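Local structure of glycoside hydrolase family 81 (Clostridium thermocellum, 6FOP) at residues W40-L45 / I107-V112; L127-S131 / D471-G475; E412-F418 / S477-H482; F485-Q491 / S553-K559. The protein probably hydrolyses internal linkages of beta-1,3-glucans such as laminarin, as a family 81 glycoside hydrolase of the Clostridium thermocellum cellulosome. One frame throughout, in Å; residues are numbered along the deposited sequence.

Overall arrangement
None of the four contacts is a surface contact, but their chemistry changes with their place in the fold. Contacts 1 and 2 lie on neighbouring strands, 111-118 and 121-128, of one antiparallel sheet; every touching residue of contact 2 is buried, as are nearly all in contact 1. Contact 1 relies on apolar side chains and waters, whereas contact 2, which ties that sheet to the family 81 C-terminal region, centres on a buried salt bridge. Contacts 3 and 4 lie within that region, include partly exposed residues, and add backbone hydrogen bonds; Ala479 N bonds Asn490 O between them at 2.9 Å. Asp471 OD2 meets Trp478 NE1 at 2.9 Å, joining contacts 2 and 3.

Contact 1 of 4, residues W40-L45 / I107-V112; sequences WESSIL and ISDFAV. With MG (magnesium ion), chain Y.
No direct hydrogen bond crosses between 40-45 and 107-112; waters bridge them. One water accepts from Trp40 NE1 (2.9 Å) and donates to Asp109 O (2.9 Å). A second lies 3.1 Å from both Glu41 OE1 and Ser108 O, while Glu41 OE1 also bonds Ser39. The backbones stay well apart, with CA-CA distances of 9.2 Å for Trp40-Phe110 and 6.9 Å for Glu41-Val112. Segment 40-45 is a loop that tightens into a weak helical turn (Ile44 N to Glu41 O, 3.2 Å; Leu45 N to Ser42 O, 3.0 Å). Opposite it is a beta hairpin turn joining strands 103-107 and 111-118, closed by Ser108 N to Ala111 O at 2.9 Å, at one edge of an eight-stranded antiparallel sheet, consistent with the N-terminal beta-sandwich domain of this family. A p rotamer brings the benzo end of the Trp40 indole up against the turn: CZ2 is 3.6 Å from Phe110 O and CH2 4.0 Å from Val112 CG1. Farther along, Ile44 CD1 meets Val112 CG2 at 4.1 Å and Leu45 CD1 meets Ile107 CD1 at 4.0 Å. The Ile44 carbonyl O turns to a magnesium ion (2.3 Å) also held by Asn47, Tyr49 and Ala102.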
loop_
_atom_site.group_PDB
_atom_site.type_symbol
_atom_site.label_atom_id
_atom_site.label_comp_id
_atom_site.label_asym_id
_atom_site.label_seq_id
_atom_site.Cartn_x
_atom_site.Cartn_y
_atom_site.Cartn_z
ATOM N N TRP A 40 1.019 8.390 5.564
ATOM C CA TRP A 40 1.375 8.509 6.972
ATOM C C TRP A 40 1.480 9.967 7.441
ATOM O O TRP A 40 1.305 10.262 8.612
ATOM C CB TRP A 40 2.680 7.755 7.239
ATOM C CG TRP A 40 3.827 8.204 6.383
ATOM C CD1 TRP A 40 4.148 7.750 5.130
ATOM C CD2 TRP A 40 4.806 9.213 6.689
ATOM N NE1 TRP A 40 5.223 8.412 4.624
ATOM C CE2 TRP A 40 5.681 9.289 5.583
ATOM C CE3 TRP A 40 5.065 10.013 7.820
ATOM C CZ2 TRP A 40 6.755 10.178 5.538
ATOM C CZ3 TRP A 40 6.133 10.883 7.775
ATOM C CH2 TRP A 40 6.982 10.959 6.645
ATOM N N GLU A 41 1.760 10.888 6.526
ATOM C CA GLU A 41 1.893 12.304 6.860
ATOM C C GLU A 41 0.570 13.076 6.717
ATOM O O GLU A 41 0.494 14.262 7.008
ATOM C CB GLU A 41 2.979 12.965 6.004
ATOM C CG GLU A 41 2.571 13.297 4.568
ATOM C CD GLU A 41 2.407 12.137 3.615
ATOM O OE1 GLU A 41 2.938 11.055 3.888
ATOM O OE2 GLU A 41 1.818 12.388 2.516
ATOM N N SER A 42 -0.484 12.403 6.240
ATOM C CA SER A 42 -1.666 13.101 5.733
ATOM C C SER A 42 -2.394 13.965 6.720
ATOM O O SER A 42 -3.007 14.944 6.316
ATOM C CB SER A 42 -2.615 12.099 5.101
ATOM O OG SER A 42 -1.989 11.446 4.023
ATOM N N SER A 43 -2.367 13.613 8.010
ATOM C CA SER A 43 -3.161 14.388 8.988
ATOM C C SER A 43 -2.693 15.845 9.152
ATOM O O SER A 43 -3.475 16.700 9.564
ATOM C CB SER A 43 -3.195 13.713 10.354
ATOM O OG SER A 43 -1.955 13.844 11.052
ATOM N N ILE A 44 -1.456 16.121 8.768
ATOM C CA ILE A 44 -0.969 17.501 8.710
ATOM C C ILE A 44 -1.844 18.385 7.832
ATOM O O ILE A 44 -2.109 19.529 8.201
ATOM C CB ILE A 44 0.479 17.575 8.226
ATOM C CG1 ILE A 44 1.423 16.794 9.145
ATOM C CG2 ILE A 44 0.951 19.021 8.130
ATOM C CD1 ILE A 44 2.782 16.525 8.534
ATOM N N LEU A 45 -2.318 17.826 6.711
ATOM C CA LEU A 45 -3.120 18.559 5.735
ATOM C C LEU A 45 -4.552 18.786 6.186
ATOM O O LEU A 45 -5.162 19.806 5.836
ATOM C CB LEU A 45 -3.133 17.814 4.390
ATOM C CG LEU A 45 -1.797 17.788 3.653
ATOM C CD1 LEU A 45 -1.737 16.595 2.710
ATOM C CD2 LEU A 45 -1.535 19.094 2.926
ATOM N N ILE A 107 5.970 17.420 0.121
ATOM C CA ILE A 107 5.767 15.998 0.400
ATOM C C ILE A 107 6.484 15.247 -0.695
ATOM O O ILE A 107 6.182 15.418 -1.883
ATOM C CB ILE A 107 4.290 15.615 0.490
ATOM C CG1 ILE A 107 3.598 16.373 1.629
ATOM C CG2 ILE A 107 4.178 14.110 0.704
ATOM C CD1 ILE A 107 2.078 16.254 1.645
ATOM N N SER A 108 7.469 14.453 -0.306
ATOM C CA SER A 108 8.183 13.596 -1.243
ATOM C C SER A 108 7.818 12.124 -1.008
ATOM O O SER A 108 6.843 11.824 -0.304
ATOM C CB SER A 108 9.689 13.883 -1.200
ATOM O OG SER A 108 10.192 13.669 0.095
ATOM N N ASP A 109 8.588 11.198 -1.566
ATOM C CA ASP A 109 8.103 9.814 -1.582
ATOM C C ASP A 109 8.151 9.141 -0.225
ATOM O O ASP A 109 7.414 8.188 0.009
ATOM C CB ASP A 109 8.874 8.995 -2.633
ATOM C CG ASP A 109 8.560 9.424 -4.091
ATOM O OD1 ASP A 109 7.702 10.282 -4.328
ATOM O OD2 ASP A 109 9.202 8.884 -4.978
ATOM N N PHE A 110 9.026 9.616 0.669
ATOM C CA PHE A 110 9.084 9.125 2.044
ATOM C C PHE A 110 9.536 10.186 3.049
ATOM O O PHE A 110 10.091 9.857 4.108
ATOM C CB PHE A 110 9.880 7.797 2.168
ATOM C CG PHE A 110 11.181 7.707 1.414
ATOM C CD1 PHE A 110 11.199 7.353 0.050
ATOM C CD2 PHE A 110 12.398 7.794 2.084
ATOM C CE1 PHE A 110 12.389 7.183 -0.619
ATOM C CE2 PHE A 110 13.599 7.626 1.401
ATOM C CZ PHE A 110 13.591 7.353 0.040
ATOM N N ALA A 111 9.174 11.441 2.786
ATOM C CA ALA A 111 9.424 12.516 3.733
ATOM C C ALA A 111 8.372 13.599 3.571
ATOM O O ALA A 111 7.695 13.696 2.532
ATOM C CB ALA A 111 10.851 13.069 3.592
ATOM N N VAL A 112 8.308 14.466 4.575
ATOM C CA VAL A 112 7.439 15.653 4.553
ATOM C C VAL A 112 8.172 16.813 5.220
ATOM O O VAL A 112 8.823 16.618 6.246
ATOM C CB VAL A 112 6.081 15.395 5.247
ATOM C CG1 VAL A 112 6.241 14.895 6.679
ATOM C CG2 VAL A 112 5.166 16.602 5.192
HETATM MG MG MG Y . -2.124 20.887 10.064
HETATM O O HOH W 1 6.403 6.998 2.436
HETATM O O HOH W 2 5.644 10.805 2.350
#

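Contact 2 of 4, residues L127-S131 / D471-G475; sequences LMKGS and DPYEG
Charge pairing dominates. Lys129 starts out extended (chi1 and chi2 t) and then bends through two m torsions, so that NZ forms a salt bridge and hydrogen bond with Glu474 OE2 at 2.8 Å; NZ also donates toward backbone carbonyls of Tyr54 and Ala55, while Glu474 OE1 pairs with Arg285 and His476. Hydrogen bonds within 471-475 shape the partner: Asp471 OD1 accepts from Tyr473 N (an Asx turn) and from Glu474 N, both at 3.0 Å, together an Asx motif, and Gly475 N reaches Asp471 O at 2.9 Å. Lys129 sits in a type II turn, Met128 to Ser131, after strand 121-128, so the contact joins the beta-sheet region to the family 81 C-terminal region. Gly130 takes the turn's positive-phi position (84/19), where a CB would be jammed against the carbonyl O of Lys129 and would also clash with Tyr473 CE1. Packing completes the fit, CA atoms of Lys129 and Tyr473 being 7.2 Å apart: Lys129 CG lies 3.8 Å from Tyr473 CD1, and Gly130 CA 3.6 Å from Tyr473 CE1.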
loop_
_atom_site.group_PDB
_atom_site.type_symbol
_atom_site.label_atom_id
_atom_site.label_comp_id
_atom_site.label_asym_id
_atom_site.label_seq_id
_atom_site.Cartn_x
_atom_site.Cartn_y
_atom_site.Cartn_z
ATOM N N LEU A 127 10.328 15.511 8.472
ATOM C CA LEU A 127 10.030 14.207 9.077
ATOM C C LEU A 127 10.182 13.158 7.973
ATOM O O LEU A 127 9.700 13.375 6.853
ATOM C CB LEU A 127 8.631 14.181 9.636
ATOM C CG LEU A 127 8.206 15.413 10.428
ATOM C CD1 LEU A 127 6.766 15.240 10.898
ATOM C CD2 LEU A 127 9.152 15.745 11.577
ATOM N N MET A 128 10.896 12.072 8.275
ATOM C CA MET A 128 11.222 11.099 7.237
ATOM C C MET A 128 11.000 9.672 7.700
ATOM O O MET A 128 11.495 9.252 8.760
ATOM C CB MET A 128 12.657 11.299 6.780
ATOM C CG MET A 128 13.167 10.258 5.802
ATOM S SD MET A 128 14.734 10.838 5.190
ATOM C CE MET A 128 15.394 9.365 4.484
ATOM N N LYS A 129 10.271 8.934 6.872
ATOM C CA LYS A 129 10.054 7.509 7.063
ATOM C C LYS A 129 11.352 6.833 6.640
ATOM O O LYS A 129 11.853 7.089 5.539
ATOM C CB LYS A 129 8.899 7.041 6.212
ATOM C CG LYS A 129 8.668 5.540 6.214
ATOM C CD LYS A 129 7.299 5.162 5.652
ATOM C CE LYS A 129 6.149 5.605 6.513
ATOM N NZ LYS A 129 6.130 5.014 7.891
ATOM N N GLY A 130 11.896 5.979 7.487
ATOM C CA GLY A 130 13.172 5.368 7.216
ATOM C C GLY A 130 14.387 6.207 7.597
ATOM O O GLY A 130 15.498 5.915 7.137
ATOM N N SER A 131 14.217 7.200 8.470
ATOM C CA SER A 131 15.361 7.952 8.984
ATOM C C SER A 131 15.328 7.919 10.499
ATOM O O SER A 131 14.295 8.165 11.090
ATOM C CB SER A 131 15.339 9.409 8.553
ATOM O OG SER A 131 16.484 10.085 9.036
ATOM N N ASP A 471 2.187 3.427 -0.395
ATOM C CA ASP A 471 3.298 4.041 0.381
ATOM C C ASP A 471 4.573 3.317 -0.090
ATOM O O ASP A 471 4.779 2.138 0.213
ATOM C CB ASP A 471 3.057 3.807 1.856
ATOM C CG ASP A 471 4.140 4.389 2.764
ATOM O OD1 ASP A 471 5.318 4.399 2.340
ATOM O OD2 ASP A 471 3.780 4.715 3.928
ATOM N N PRO A 472 5.423 4.009 -0.849
ATOM C CA PRO A 472 6.598 3.327 -1.408
ATOM C C PRO A 472 7.566 2.737 -0.392
ATOM O O PRO A 472 8.311 1.796 -0.710
ATOM C CB PRO A 472 7.277 4.404 -2.257
ATOM C CG PRO A 472 6.253 5.442 -2.471
ATOM C CD PRO A 472 5.323 5.406 -1.319
ATOM N N TYR A 473 7.606 3.319 0.803
ATOM C CA TYR A 473 8.593 2.906 1.790
ATOM C C TYR A 473 8.068 1.802 2.710
ATOM O O TYR A 473 8.784 0.841 2.997
ATOM C CB TYR A 473 9.225 4.089 2.558
ATOM C CG TYR A 473 10.660 3.854 2.965
ATOM C CD1 TYR A 473 10.969 3.284 4.202
ATOM C CD2 TYR A 473 11.694 4.258 2.145
ATOM C CE1 TYR A 473 12.273 3.080 4.573
ATOM C CE2 TYR A 473 13.015 4.054 2.527
ATOM C CZ TYR A 473 13.304 3.503 3.767
ATOM O OH TYR A 473 14.624 3.298 4.152
ATOM N N GLU A 474 6.830 1.934 3.167
ATOM C CA GLU A 474 6.229 0.810 3.891
ATOM C C GLU A 474 5.942 -0.366 2.956
ATOM O O GLU A 474 5.745 -1.476 3.442
ATOM C CB GLU A 474 4.952 1.204 4.637
ATOM C CG GLU A 474 5.209 2.116 5.822
ATOM C CD GLU A 474 4.319 1.912 7.020
ATOM O OE1 GLU A 474 3.609 0.861 7.164
ATOM O OE2 GLU A 474 4.375 2.810 7.904
ATOM N N GLY A 475 5.864 -0.104 1.650
ATOM C CA GLY A 475 5.615 -1.148 0.664
ATOM C C GLY A 475 4.200 -1.652 0.570
ATOM O O GLY A 475 3.983 -2.734 0.029
#

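Contact 3 of 4, residues E412-F418 / S477-H482; sequences ELNDHHF and SWASGH
The imidazole of His417, in a p rotamer, packs against the start of 477-482: CD2 lies 3.5 Å from Ser477 CB, and CE1 3.8 Å from Trp478 O, while NE2 bonds Gln491. Beside it, Phe418 CE2 packs on Ala479 CB at 4.0 Å. The two segments run past each other in opposite directions, with CA-CA distances of 4.5 Å for Leu413-Gly481, 4.8 Å for Asn414-Ser480 and 4.9 Å for Asp415-Ala479. Leu413 (52/36) and Asp415 (70/21) have positive phi. Asp415 N donates to Ala479 O at 3.0 Å, and Gly481 N to Asn414 OD1 at 3.2 Å. So close an approach suits Gly481: its CA is 3.0 Å from Glu412 O in a CA-H...O contact, and a CB would strike that oxygen. His482 NE2 donates almost linearly to Glu412 OE1 at 2.8 Å. A water joins Asn414 OD1 (2.8 Å) and Ser480 OG (2.7 Å); Asn414 ND2 also bonds Tyr407 O, and Ser480 OG bonds Ala483 N. Asp415, at the N-cap of helix 416-433, bonds through OD2 an MPD molecule, probably from the crystallisation liquor. The loop 477-482 thus packs on the helix's N-terminal end, consistent with the helical (alpha/alpha)6 barrel of the six-hairpin clan.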
loop_
_atom_site.group_PDB
_atom_site.type_symbol
_atom_site.label_atom_id
_atom_site.label_comp_id
_atom_site.label_asym_id
_atom_site.label_seq_id
_atom_site.Cartn_x
_atom_site.Cartn_y
_atom_site.Cartn_z
ATOM N N GLU A 412 -13.870 11.757 2.971
ATOM C CA GLU A 412 -12.619 11.382 3.638
ATOM C C GLU A 412 -11.545 10.905 2.680
ATOM O O GLU A 412 -10.431 10.560 3.100
ATOM C CB GLU A 412 -12.911 10.299 4.659
ATOM C CG GLU A 412 -13.815 10.737 5.788
ATOM C CD GLU A 412 -14.137 9.590 6.705
ATOM O OE1 GLU A 412 -13.194 8.979 7.242
ATOM O OE2 GLU A 412 -15.326 9.285 6.903
ATOM N N LEU A 413 -11.881 10.821 1.383
ATOM C CA LEU A 413 -10.985 10.248 0.383
ATOM C C LEU A 413 -10.492 8.871 0.783
ATOM O O LEU A 413 -9.361 8.447 0.484
ATOM C CB LEU A 413 -9.849 11.222 0.009
ATOM C CG LEU A 413 -10.341 12.493 -0.665
ATOM C CD1 LEU A 413 -9.150 13.354 -1.051
ATOM C CD2 LEU A 413 -11.280 12.279 -1.863
ATOM N N ASN A 414 -11.380 8.110 1.427
ATOM C CA ASN A 414 -11.028 6.733 1.773
ATOM C C ASN A 414 -11.084 5.792 0.561
ATOM O O ASN A 414 -11.951 5.932 -0.298
ATOM C CB ASN A 414 -11.984 6.146 2.802
ATOM C CG ASN A 414 -11.916 6.816 4.160
ATOM O OD1 ASN A 414 -10.907 7.399 4.552
ATOM N ND2 ASN A 414 -13.034 6.750 4.883
ATOM N N ASP A 415 -10.159 4.841 0.511
ATOM C CA ASP A 415 -10.431 3.582 -0.186
ATOM C C ASP A 415 -10.525 3.662 -1.711
ATOM O O ASP A 415 -11.096 2.755 -2.328
ATOM C CB ASP A 415 -11.730 2.918 0.324
ATOM C CG ASP A 415 -11.726 2.598 1.812
ATOM O OD1 ASP A 415 -10.703 2.802 2.467
ATOM O OD2 ASP A 415 -12.785 2.160 2.323
ATOM N N HIS A 416 -9.976 4.679 -2.365
ATOM C CA HIS A 416 -10.200 4.731 -3.808
ATOM C C HIS A 416 -9.600 3.523 -4.526
ATOM O O HIS A 416 -10.127 3.088 -5.559
ATOM C CB HIS A 416 -9.676 6.021 -4.436
ATOM C CG HIS A 416 -10.517 7.219 -4.123
ATOM N ND1 HIS A 416 -10.411 8.400 -4.824
ATOM C CD2 HIS A 416 -11.461 7.428 -3.180
ATOM C CE1 HIS A 416 -11.281 9.276 -4.346
ATOM N NE2 HIS A 416 -11.925 8.712 -3.340
ATOM N N HIS A 417 -8.465 3.040 -4.045
ATOM C CA HIS A 417 -7.857 1.846 -4.642
ATOM C C HIS A 417 -8.776 0.622 -4.538
ATOM O O HIS A 417 -8.912 -0.127 -5.519
ATOM C CB HIS A 417 -6.425 1.594 -4.106
ATOM C CG HIS A 417 -6.330 1.327 -2.626
ATOM N ND1 HIS A 417 -7.209 1.834 -1.699
ATOM C CD2 HIS A 417 -5.432 0.604 -1.929
ATOM C CE1 HIS A 417 -6.851 1.432 -0.492
ATOM N NE2 HIS A 417 -5.773 0.684 -0.606
ATOM N N PHE A 418 -9.432 0.448 -3.382
ATOM C CA PHE A 418 -10.345 -0.683 -3.209
ATOM C C PHE A 418 -11.505 -0.555 -4.202
ATOM O O PHE A 418 -11.898 -1.544 -4.847
ATOM C CB PHE A 418 -10.949 -0.698 -1.807
ATOM C CG PHE A 418 -9.952 -0.839 -0.671
ATOM C CD1 PHE A 418 -8.710 -1.419 -0.832
ATOM C CD2 PHE A 418 -10.343 -0.450 0.602
ATOM C CE1 PHE A 418 -7.882 -1.621 0.263
ATOM C CE2 PHE A 418 -9.503 -0.608 1.678
ATOM C CZ PHE A 418 -8.276 -1.202 1.502
ATOM N N SER A 477 -0.295 -0.228 0.764
ATOM C CA SER A 477 -1.234 0.838 0.633
ATOM C C SER A 477 -1.896 1.260 1.928
ATOM O O SER A 477 -1.838 0.538 2.949
ATOM C CB SER A 477 -2.246 0.478 -0.439
ATOM O OG SER A 477 -1.609 0.241 -1.676
ATOM N N TRP A 478 -2.534 2.427 1.869
ATOM C CA TRP A 478 -3.233 3.001 2.995
ATOM C C TRP A 478 -4.662 3.372 2.596
ATOM O O TRP A 478 -4.910 3.948 1.518
ATOM C CB TRP A 478 -2.546 4.258 3.482
ATOM C CG TRP A 478 -1.207 4.090 4.140
ATOM C CD1 TRP A 478 -0.039 4.653 3.720
ATOM C CD2 TRP A 478 -0.899 3.427 5.370
ATOM N NE1 TRP A 478 0.985 4.363 4.581
ATOM C CE2 TRP A 478 0.488 3.616 5.606
ATOM C CE3 TRP A 478 -1.627 2.644 6.270
ATOM C CZ2 TRP A 478 1.116 3.142 6.737
ATOM C CZ3 TRP A 478 -0.998 2.173 7.402
ATOM C CH2 TRP A 478 0.380 2.404 7.607
ATOM N N ALA A 479 -5.587 3.041 3.488
ATOM C CA ALA A 479 -7.009 3.240 3.238
ATOM C C ALA A 479 -7.537 4.616 3.575
ATOM O O ALA A 479 -8.391 5.137 2.856
ATOM C CB ALA A 479 -7.815 2.187 3.965
ATOM N N SER A 480 -7.054 5.219 4.676
ATOM C CA SER A 480 -7.649 6.484 5.148
ATOM C C SER A 480 -7.103 7.652 4.347
ATOM O O SER A 480 -5.898 7.795 4.224
ATOM C CB SER A 480 -7.330 6.695 6.624
ATOM O OG SER A 480 -7.868 7.910 7.103
ATOM N N GLY A 481 -7.984 8.521 3.850
ATOM C CA GLY A 481 -7.511 9.732 3.186
ATOM C C GLY A 481 -6.722 10.669 4.089
ATOM O O GLY A 481 -5.783 11.323 3.628
ATOM N N HIS A 482 -7.116 10.702 5.368
ATOM C CA HIS A 482 -6.679 11.719 6.312
ATOM C C HIS A 482 -5.809 11.225 7.462
ATOM O O HIS A 482 -5.130 12.056 8.088
ATOM C CB HIS A 482 -7.909 12.463 6.859
ATOM C CG HIS A 482 -8.975 11.570 7.384
ATOM N ND1 HIS A 482 -8.876 10.907 8.579
ATOM C CD2 HIS A 482 -10.125 11.150 6.824
ATOM C CE1 HIS A 482 -9.951 10.167 8.769
ATOM N NE2 HIS A 482 -10.717 10.287 7.705
HETATM O O HOH W 3 -10.451 7.061 7.277
#

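Contact 4 of 4, residues F485-Q491 / S553-K559; sequences FADGNNQ and SMVWGGK
Strand 490-491 forms the edge of a four-stranded antiparallel sheet, pairing with 554-556, which a tight hairpin links to 559-561. Gln491 and Val555 are a hydrogen-bonded pair (Gln491 N to Val555 O 2.9 Å, Val555 N to Gln491 O 3.1 Å); Asn490 and Trp556 are a non-hydrogen-bonded pair. Gly557 N bonds Asn489 O at 3.1 Å and Gly558 N bonds Asp487 O at 2.8 Å, beside the type I turn from Phe485 to Gly488. Trp556 (chi1 m, chi2 75°) lays its indole along that turn. Over one face sits Asn490 CB, a CH-pi contact 3.4 Å from the six-membered ring centroid; with chi1 p, Asn490 OD1 lies 3.8 Å from CE of Met554 (m, t, p), which with Ser553 forms a classic beta bulge opposite Cys561. The indole edge points to the face of Phe485 (also m), CZ3 3.5 Å from Phe485 CG and planes at 81°, a T-shaped pair. Gln491, t at chi1 and chi2, extends from the face it shares with Val555 to His417 and Glu527. Lys559, p then extended, makes a long salt bridge, NZ to Asp487 OD2 4.0 Å, bridged by a water 2.7 Å from Asp487 OD2 and 3.2 Å from Lys559 NZ.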
loop_
_atom_site.group_PDB
_atom_site.type_symbol
_atom_site.label_atom_id
_atom_site.label_comp_id
_atom_site.label_asym_id
_atom_site.label_seq_id
_atom_site.Cartn_x
_atom_site.Cartn_y
_atom_site.Cartn_z
ATOM N N PHE A 485 -6.415 9.509 13.189
ATOM C CA PHE A 485 -6.565 8.541 14.281
ATOM C C PHE A 485 -5.302 8.588 15.140
ATOM O O PHE A 485 -4.212 8.863 14.636
ATOM C CB PHE A 485 -6.703 7.122 13.710
ATOM C CG PHE A 485 -7.853 6.941 12.792
ATOM C CD1 PHE A 485 -9.090 6.614 13.303
ATOM C CD2 PHE A 485 -7.690 7.027 11.407
ATOM C CE1 PHE A 485 -10.163 6.429 12.448
ATOM C CE2 PHE A 485 -8.757 6.816 10.543
ATOM C CZ PHE A 485 -9.992 6.528 11.067
ATOM N N ALA A 486 -5.447 8.315 16.434
ATOM C CA ALA A 486 -4.290 8.197 17.307
ATOM C C ALA A 486 -3.252 7.224 16.769
ATOM O O ALA A 486 -2.054 7.446 16.948
ATOM C CB ALA A 486 -4.708 7.769 18.704
ATOM N N ASP A 487 -3.713 6.132 16.145
ATOM C CA ASP A 487 -2.817 5.113 15.600
ATOM C C ASP A 487 -2.400 5.310 14.157
ATOM O O ASP A 487 -1.774 4.414 13.557
ATOM C CB ASP A 487 -3.449 3.738 15.802
ATOM C CG ASP A 487 -3.489 3.348 17.264
ATOM O OD1 ASP A 487 -2.560 3.723 18.022
ATOM O OD2 ASP A 487 -4.445 2.710 17.673
ATOM N N GLY A 488 -2.700 6.484 13.621
ATOM C CA GLY A 488 -2.259 6.844 12.286
ATOM C C GLY A 488 -3.150 6.323 11.178
ATOM O O GLY A 488 -4.375 6.269 11.334
ATOM N N ASN A 489 -2.540 6.055 10.032
ATOM C CA ASN A 489 -3.286 5.480 8.904
ATOM C C ASN A 489 -3.466 3.987 9.152
ATOM O O ASN A 489 -2.882 3.430 10.078
ATOM C CB ASN A 489 -2.615 5.840 7.578
ATOM C CG ASN A 489 -3.627 6.044 6.457
ATOM O OD1 ASN A 489 -4.536 5.219 6.277
ATOM N ND2 ASN A 489 -3.493 7.103 5.694
ATOM N N ASN A 490 -4.296 3.352 8.309
ATOM C CA ASN A 490 -4.585 1.941 8.433
ATOM C C ASN A 490 -4.808 1.342 7.062
ATOM O O ASN A 490 -5.178 2.028 6.132
ATOM C CB ASN A 490 -5.818 1.666 9.305
ATOM C CG ASN A 490 -7.093 2.039 8.612
ATOM O OD1 ASN A 490 -7.652 1.218 7.836
ATOM N ND2 ASN A 490 -7.593 3.243 8.862
ATOM N N GLN A 491 -4.613 0.028 6.986
ATOM C CA GLN A 491 -5.178 -0.752 5.888
ATOM C C GLN A 491 -5.623 -2.104 6.477
ATOM O O GLN A 491 -4.836 -2.775 7.156
ATOM C CB GLN A 491 -4.236 -0.956 4.689
ATOM C CG GLN A 491 -4.872 -1.829 3.597
ATOM C CD GLN A 491 -4.112 -1.788 2.305
ATOM O OE1 GLN A 491 -4.459 -1.002 1.403
ATOM N NE2 GLN A 491 -3.061 -2.603 2.194
ATOM N N SER A 553 -5.202 -8.727 10.811
ATOM C CA SER A 553 -6.199 -8.273 9.832
ATOM C C SER A 553 -6.135 -6.784 9.520
ATOM O O SER A 553 -6.553 -6.386 8.432
ATOM C CB SER A 553 -7.602 -8.679 10.286
ATOM O OG SER A 553 -7.838 -8.311 11.620
ATOM N N MET A 554 -5.648 -5.977 10.471
ATOM C CA MET A 554 -5.461 -4.541 10.260
ATOM C C MET A 554 -4.087 -4.093 10.703
ATOM O O MET A 554 -3.651 -4.412 11.803
ATOM C CB MET A 554 -6.543 -3.717 10.959
ATOM C CG MET A 554 -7.902 -3.940 10.398
ATOM S SD MET A 554 -9.233 -2.851 10.898
ATOM C CE MET A 554 -8.546 -1.313 10.460
ATOM N N VAL A 555 -3.445 -3.346 9.813
ATOM C CA VAL A 555 -2.143 -2.748 10.063
ATOM C C VAL A 555 -2.295 -1.235 10.097
ATOM O O VAL A 555 -2.826 -0.637 9.151
ATOM C CB VAL A 555 -1.133 -3.163 8.951
ATOM C CG1 VAL A 555 0.210 -2.423 9.093
ATOM C CG2 VAL A 555 -0.970 -4.679 8.952
ATOM N N TRP A 556 -1.852 -0.650 11.214
ATOM C CA TRP A 556 -1.868 0.781 11.434
ATOM C C TRP A 556 -0.448 1.309 11.572
ATOM O O TRP A 556 0.515 0.551 11.732
ATOM C CB TRP A 556 -2.627 1.133 12.722
ATOM C CG TRP A 556 -4.087 0.793 12.734
ATOM C CD1 TRP A 556 -4.662 -0.449 12.880
ATOM C CD2 TRP A 556 -5.155 1.720 12.675
ATOM N NE1 TRP A 556 -6.020 -0.326 12.875
ATOM C CE2 TRP A 556 -6.358 0.986 12.740
ATOM C CE3 TRP A 556 -5.213 3.105 12.522
ATOM C CZ2 TRP A 556 -7.604 1.594 12.668
ATOM C CZ3 TRP A 556 -6.451 3.716 12.439
ATOM C CH2 TRP A 556 -7.637 2.961 12.525
ATOM N N GLY A 557 -0.303 2.629 11.525
ATOM C CA GLY A 557 0.970 3.235 11.914
ATOM C C GLY A 557 1.424 2.886 13.323
ATOM O O GLY A 557 2.626 2.646 13.565
ATOM N N GLY A 558 0.461 2.843 14.237
ATOM C CA GLY A 558 0.730 2.719 15.681
ATOM C C GLY A 558 0.278 1.429 16.331
ATOM O O GLY A 558 0.482 1.290 17.528
ATOM N N LYS A 559 -0.265 0.465 15.579
ATOM C CA LYS A 559 -0.613 -0.857 16.126
ATOM C C LYS A 559 -0.841 -1.814 14.976
ATOM O O LYS A 559 -0.954 -1.405 13.825
ATOM C CB LYS A 559 -1.853 -0.800 17.010
ATOM C CG LYS A 559 -3.168 -0.556 16.282
ATOM C CD LYS A 559 -4.330 -0.664 17.238
ATOM C CE LYS A 559 -5.658 -0.416 16.546
ATOM N NZ LYS A 559 -6.776 -0.479 17.531
HETATM O O HOH W 4 -1.181 2.219 19.598
HETATM O O HOH W 5 -5.831 1.667 19.779
#